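Local structure of DUF3863 domain-containing protein (Parabacteroides distasonis, 3LM3) at residues Arg241-Trp253 / Val282-Phe294. The protein is of unknown function but is probably a carbohydrate-active enzyme, a glycoside hydrolase or deacetylase. Numbering follows the deposited sequence. Where two conformers were deposited one is given.
Sequences RRGVGPIETYKGW and VANIWEAQMVHEF
G245 and P246 lie against strand 282-287, the CA atoms of G245 and N284 6.2 Å apart. Beyond them the short helices 247-253 and 290-294 run in roughly the same direction, their axes 12.7 Å apart at 32°. At the strand, N284 ND2 donates to V244 O (2.9 Å) from above the carbonyl plane, a bent bond, while V244 CG2 packs on A283 O and the N284 amide. P246 lays its ring over one face of the W286 indole, CG 3.6 Å from the centroid of the five-membered ring in a CH-pi contact; the chi1 of W286, -69°, sets CG anti to the carbonyl carbon and brings the indole beneath the proline. With an alanine here instead of the indole, P246 would probably lose its aromatic face and a gap would open under it. Between the helices, I247 CD1 approaches F294 CE2 in the conformer given, and K251, its chain bent, drapes CG over one face of the phenyl before NZ hydrogen-bonds H233 ND1. W286 also meets W306 of helix 296-313 and touches L25 of strand 21-29, the parallel neighbour of strand 280-287; the contact thus joins helix 247-253 and its preceding loop to the parallel sheet.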
loop_
_atom_site.group_PDB
_atom_site.type_symbol
_atom_site.label_atom_id
_atom_site.label_comp_id
_atom_site.label_asym_id
_atom_site.label_seq_id
_atom_site.Cartn_x
_atom_site.Cartn_y
_atom_site.Cartn_z
ATOM N N ARG A 241 -1.629 3.083 -11.523
ATOM C CA ARG A 241 -1.306 2.066 -10.520
ATOM C C ARG A 241 -0.062 1.273 -10.811
ATOM O O ARG A 241 0.224 0.267 -10.150
ATOM C CB ARG A 241 -2.492 1.114 -10.338
ATOM C CG ARG A 241 -3.754 1.791 -9.836
ATOM C CD ARG A 241 -3.530 2.539 -8.518
ATOM N NE ARG A 241 -3.024 1.624 -7.506
ATOM C CZ ARG A 241 -2.515 1.982 -6.333
ATOM N NH1 ARG A 241 -2.401 3.271 -6.015
ATOM N NH2 ARG A 241 -2.115 1.022 -5.497
ATOM N N ARG A 242 0.738 1.749 -11.767
ATOM C CA ARG A 242 1.981 1.074 -12.096
ATOM C C ARG A 242 3.109 1.299 -11.070
ATOM O O ARG A 242 3.455 2.440 -10.712
ATOM C CB ARG A 242 2.445 1.513 -13.474
ATOM C CG ARG A 242 3.702 0.803 -13.918
ATOM C CD ARG A 242 3.858 0.884 -15.442
ATOM N NE ARG A 242 2.897 0.006 -16.094
ATOM C CZ ARG A 242 1.870 0.371 -16.869
ATOM N NH1 ARG A 242 1.648 1.630 -17.212
ATOM N NH2 ARG A 242 1.045 -0.552 -17.349
ATOM N N GLY A 243 3.723 0.181 -10.671
ATOM C CA GLY A 243 4.867 0.181 -9.806
ATOM C C GLY A 243 5.389 -1.219 -9.653
ATOM O O GLY A 243 5.896 -1.793 -10.630
ATOM N N VAL A 244 5.236 -1.806 -8.466
ATOM C CA VAL A 244 5.625 -3.193 -8.242
ATOM C C VAL A 244 4.504 -4.203 -8.408
ATOM O O VAL A 244 4.768 -5.401 -8.448
ATOM C CB VAL A 244 6.301 -3.402 -6.868
ATOM C CG1 VAL A 244 7.550 -2.509 -6.707
ATOM C CG2 VAL A 244 5.287 -3.178 -5.739
ATOM N N GLY A 245 3.278 -3.734 -8.549
ATOM C CA GLY A 245 2.163 -4.659 -8.665
ATOM C C GLY A 245 2.282 -5.445 -9.970
ATOM O O GLY A 245 2.621 -4.883 -11.027
ATOM N N PRO A 246 1.992 -6.750 -9.958
ATOM C CA PRO A 246 2.177 -7.559 -11.138
ATOM C C PRO A 246 1.227 -7.293 -12.317
ATOM O O PRO A 246 1.611 -7.515 -13.456
ATOM C CB PRO A 246 1.969 -8.994 -10.601
ATOM C CG PRO A 246 1.128 -8.808 -9.391
ATOM C CD PRO A 246 1.640 -7.560 -8.769
ATOM N N ILE A 247 0.011 -6.823 -12.056
ATOM C CA ILE A 247 -0.987 -6.630 -13.124
ATOM C C ILE A 247 -0.468 -5.683 -14.205
ATOM O O ILE A 247 -0.551 -5.968 -15.413
ATOM C CB ILE A 247 -2.326 -6.127 -12.550
ATOM C CG1 ILE A 247 -3.015 -7.268 -11.781
ATOM C CG2 ILE A 247 -3.244 -5.554 -13.658
ATOM C CD1 ILE A 247 -3.392 -8.500 -12.630
ATOM N N GLU A 248 0.082 -4.551 -13.770
ATOM C CA GLU A 248 0.498 -3.489 -14.686
ATOM C C GLU A 248 1.915 -3.657 -15.215
ATOM O O GLU A 248 2.395 -2.827 -16.007
ATOM C CB GLU A 248 0.360 -2.124 -14.006
ATOM C CG GLU A 248 -1.031 -1.798 -13.545
ATOM C CD GLU A 248 -1.458 -2.411 -12.234
ATOM O OE1 GLU A 248 -0.619 -2.967 -11.508
ATOM O OE2 GLU A 248 -2.691 -2.322 -11.949
ATOM N N THR A 249 2.593 -4.726 -14.785
ATOM C CA THR A 249 3.996 -4.944 -15.129
ATOM C C THR A 249 4.191 -6.344 -15.713
ATOM O O THR A 249 4.074 -6.533 -16.920
ATOM C CB THR A 249 4.933 -4.672 -13.917
ATOM O OG1 THR A 249 4.588 -5.535 -12.811
ATOM C CG2 THR A 249 4.841 -3.210 -13.499
ATOM N N TYR A 250 4.462 -7.343 -14.874
ATOM C CA TYR A 250 4.640 -8.703 -15.356
ATOM C C TYR A 250 3.533 -9.173 -16.319
ATOM O O TYR A 250 3.829 -9.735 -17.385
ATOM C CB TYR A 250 4.728 -9.684 -14.180
ATOM C CG TYR A 250 5.989 -9.513 -13.373
ATOM C CD1 TYR A 250 7.218 -9.892 -13.883
ATOM C CD2 TYR A 250 5.957 -9.001 -12.082
ATOM C CE1 TYR A 250 8.376 -9.708 -13.146
ATOM C CE2 TYR A 250 7.144 -8.824 -11.329
ATOM C CZ TYR A 250 8.334 -9.179 -11.858
ATOM O OH TYR A 250 9.468 -8.951 -11.109
ATOM N N LYS A 251 2.278 -8.936 -15.962
ATOM C CA LYS A 251 1.143 -9.360 -16.795
ATOM C C LYS A 251 0.980 -8.402 -17.979
ATOM O O LYS A 251 1.070 -8.819 -19.119
ATOM C CB LYS A 251 -0.108 -9.474 -15.944
ATOM C CG LYS A 251 -1.276 -10.204 -16.587
ATOM C CD LYS A 251 -2.041 -9.378 -17.577
ATOM C CE LYS A 251 -2.809 -8.199 -17.004
ATOM N NZ LYS A 251 -3.732 -7.608 -18.068
ATOM N N GLY A 252 0.775 -7.115 -17.710
ATOM C CA GLY A 252 0.502 -6.169 -18.795
ATOM C C GLY A 252 1.596 -5.973 -19.825
ATOM O O GLY A 252 1.323 -5.762 -21.026
ATOM N N TRP A 253 2.853 -6.044 -19.379
ATOM C CA TRP A 253 3.971 -5.832 -20.282
ATOM C C TRP A 253 4.668 -7.128 -20.701
ATOM O O TRP A 253 5.553 -7.084 -21.542
ATOM C CB TRP A 253 4.994 -4.934 -19.616
ATOM C CG TRP A 253 4.578 -3.526 -19.359
ATOM C CD1 TRP A 253 3.331 -2.963 -19.503
ATOM C CD2 TRP A 253 5.436 -2.474 -18.918
ATOM N NE1 TRP A 253 3.384 -1.632 -19.224
ATOM C CE2 TRP A 253 4.662 -1.311 -18.834
ATOM C CE3 TRP A 253 6.798 -2.403 -18.611
ATOM C CZ2 TRP A 253 5.194 -0.091 -18.456
ATOM C CZ3 TRP A 253 7.331 -1.191 -18.239
ATOM C CH2 TRP A 253 6.538 -0.055 -18.141
ATOM N N VAL A 282 9.310 -1.794 0.431
ATOM C CA VAL A 282 8.457 -2.060 -0.701
ATOM C C VAL A 282 7.296 -2.923 -0.211
ATOM O O VAL A 282 7.495 -3.915 0.509
ATOM C CB VAL A 282 9.227 -2.816 -1.799
ATOM C CG1 VAL A 282 8.282 -3.425 -2.841
ATOM C CG2 VAL A 282 10.283 -1.877 -2.425
ATOM N N ALA A 283 6.081 -2.537 -0.619
ATOM C CA ALA A 283 4.841 -3.250 -0.308
ATOM C C ALA A 283 4.236 -3.842 -1.554
ATOM O O ALA A 283 4.293 -3.228 -2.634
ATOM C CB ALA A 283 3.826 -2.296 0.319
ATOM N N ASN A 284 3.646 -5.028 -1.462
ATOM C CA ASN A 284 2.984 -5.594 -2.642
ATOM C C ASN A 284 1.882 -6.534 -2.204
ATOM O O ASN A 284 1.925 -7.114 -1.123
ATOM C CB ASN A 284 3.999 -6.315 -3.521
ATOM C CG ASN A 284 3.670 -6.270 -5.011
ATOM O OD1 ASN A 284 2.602 -5.825 -5.433
ATOM N ND2 ASN A 284 4.644 -6.733 -5.827
ATOM N N ILE A 285 0.860 -6.630 -3.047
ATOM C CA ILE A 285 -0.312 -7.492 -2.824
ATOM C C ILE A 285 -0.556 -8.251 -4.118
ATOM O O ILE A 285 -0.712 -7.633 -5.174
ATOM C CB ILE A 285 -1.556 -6.720 -2.399
ATOM C CG1 ILE A 285 -1.311 -6.007 -1.061
ATOM C CG2 ILE A 285 -2.779 -7.678 -2.308
ATOM C CD1 ILE A 285 -2.392 -4.982 -0.664
ATOM N N TRP A 286 -0.537 -9.567 -4.051
ATOM C CA TRP A 286 -0.836 -10.464 -5.171
ATOM C C TRP A 286 -2.068 -11.272 -4.822
ATOM O O TRP A 286 -2.094 -12.005 -3.824
ATOM C CB TRP A 286 0.300 -11.446 -5.433
ATOM C CG TRP A 286 1.572 -10.873 -5.991
ATOM C CD1 TRP A 286 2.212 -9.719 -5.587
ATOM C CD2 TRP A 286 2.358 -11.388 -7.072
ATOM N NE1 TRP A 286 3.342 -9.529 -6.336
ATOM C CE2 TRP A 286 3.448 -10.525 -7.263
ATOM C CE3 TRP A 286 2.217 -12.469 -7.949
ATOM C CZ2 TRP A 286 4.413 -10.746 -8.235
ATOM C CZ3 TRP A 286 3.190 -12.685 -8.889
ATOM C CH2 TRP A 286 4.256 -11.836 -9.039
ATOM N N GLU A 287 -3.098 -11.202 -5.641
ATOM C CA GLU A 287 -4.282 -11.997 -5.395
ATOM C C GLU A 287 -4.064 -13.422 -5.882
ATOM O O GLU A 287 -3.579 -13.635 -6.997
ATOM C CB GLU A 287 -5.466 -11.387 -6.108
ATOM C CG GLU A 287 -5.846 -9.976 -5.660
ATOM C CD GLU A 287 -4.968 -8.853 -6.203
ATOM O OE1 GLU A 287 -4.147 -9.045 -7.141
ATOM O OE2 GLU A 287 -5.155 -7.714 -5.741
ATOM N N ALA A 288 -4.392 -14.383 -5.023
ATOM C CA ALA A 288 -4.222 -15.804 -5.356
ATOM C C ALA A 288 -4.927 -16.164 -6.664
ATOM O O ALA A 288 -4.438 -17.005 -7.422
ATOM C CB ALA A 288 -4.726 -16.664 -4.240
ATOM N N GLN A 289 -6.073 -15.551 -6.916
ATOM C CA GLN A 289 -6.850 -15.867 -8.116
ATOM C C GLN A 289 -6.115 -15.550 -9.413
ATOM O O GLN A 289 -6.557 -15.987 -10.495
ATOM C CB GLN A 289 -8.221 -15.195 -8.086
ATOM C CG GLN A 289 -8.272 -13.670 -7.997
ATOM C CD GLN A 289 -7.879 -12.949 -9.268
ATOM O OE1 GLN A 289 -6.783 -12.440 -9.380
ATOM N NE2 GLN A 289 -8.788 -12.910 -10.254
HETATM N N MSE A 290 -5.000 -14.825 -9.346
HETATM C CA MSE A 290 -4.250 -14.503 -10.570
HETATM C C MSE A 290 -3.739 -15.748 -11.257
HETATM O O MSE A 290 -3.604 -15.783 -12.510
HETATM C CB MSE A 290 -3.074 -13.555 -10.304
HETATM C CG MSE A 290 -3.481 -12.137 -10.076
HETATM SE SE MSE A 290 -2.061 -10.860 -9.928
HETATM C CE MSE A 290 -0.961 -11.896 -8.710
ATOM N N VAL A 291 -3.447 -16.789 -10.488
ATOM C CA VAL A 291 -2.980 -18.071 -11.067
ATOM C C VAL A 291 -4.043 -18.604 -12.034
ATOM O O VAL A 291 -3.724 -19.058 -13.139
ATOM C CB VAL A 291 -2.651 -19.101 -9.956
ATOM C CG1 VAL A 291 -2.625 -20.528 -10.478
ATOM C CG2 VAL A 291 -1.366 -18.701 -9.227
ATOM N N HIS A 292 -5.304 -18.534 -11.635
ATOM C CA HIS A 292 -6.408 -18.976 -12.506
ATOM C C HIS A 292 -6.660 -17.989 -13.650
ATOM O O HIS A 292 -6.892 -18.396 -14.814
ATOM C CB HIS A 292 -7.696 -19.128 -11.708
ATOM C CG HIS A 292 -8.780 -19.836 -12.447
ATOM N ND1 HIS A 292 -8.823 -21.206 -12.527
ATOM C CD2 HIS A 292 -9.863 -19.380 -13.125
ATOM C CE1 HIS A 292 -9.880 -21.569 -13.231
ATOM N NE2 HIS A 292 -10.528 -20.480 -13.598
ATOM N N GLU A 293 -6.635 -16.693 -13.359
ATOM C CA GLU A 293 -6.986 -15.696 -14.380
ATOM C C GLU A 293 -5.964 -15.650 -15.519
ATOM O O GLU A 293 -6.329 -15.493 -16.698
ATOM C CB GLU A 293 -7.147 -14.314 -13.763
ATOM C CG GLU A 293 -7.776 -13.328 -14.731
ATOM C CD GLU A 293 -8.281 -12.049 -14.112
ATOM O OE1 GLU A 293 -8.126 -11.811 -12.894
ATOM O OE2 GLU A 293 -8.833 -11.224 -14.909
ATOM N N PHE A 294 -4.691 -15.796 -15.179
ATOM C CA PHE A 294 -3.587 -15.557 -16.122
ATOM C C PHE A 294 -2.704 -16.743 -16.422
ATOM O O PHE A 294 -1.924 -16.697 -17.366
ATOM C CB PHE A 294 -2.729 -14.403 -15.610
ATOM C CG PHE A 294 -3.500 -13.136 -15.407
ATOM C CD1 PHE A 294 -4.128 -12.503 -16.484
ATOM C CD2 PHE A 294 -3.689 -12.597 -14.160
ATOM C CE1 PHE A 294 -4.863 -11.333 -16.293
ATOM C CE2 PHE A 294 -4.427 -11.420 -13.984
ATOM C CZ PHE A 294 -5.029 -10.813 -15.060
#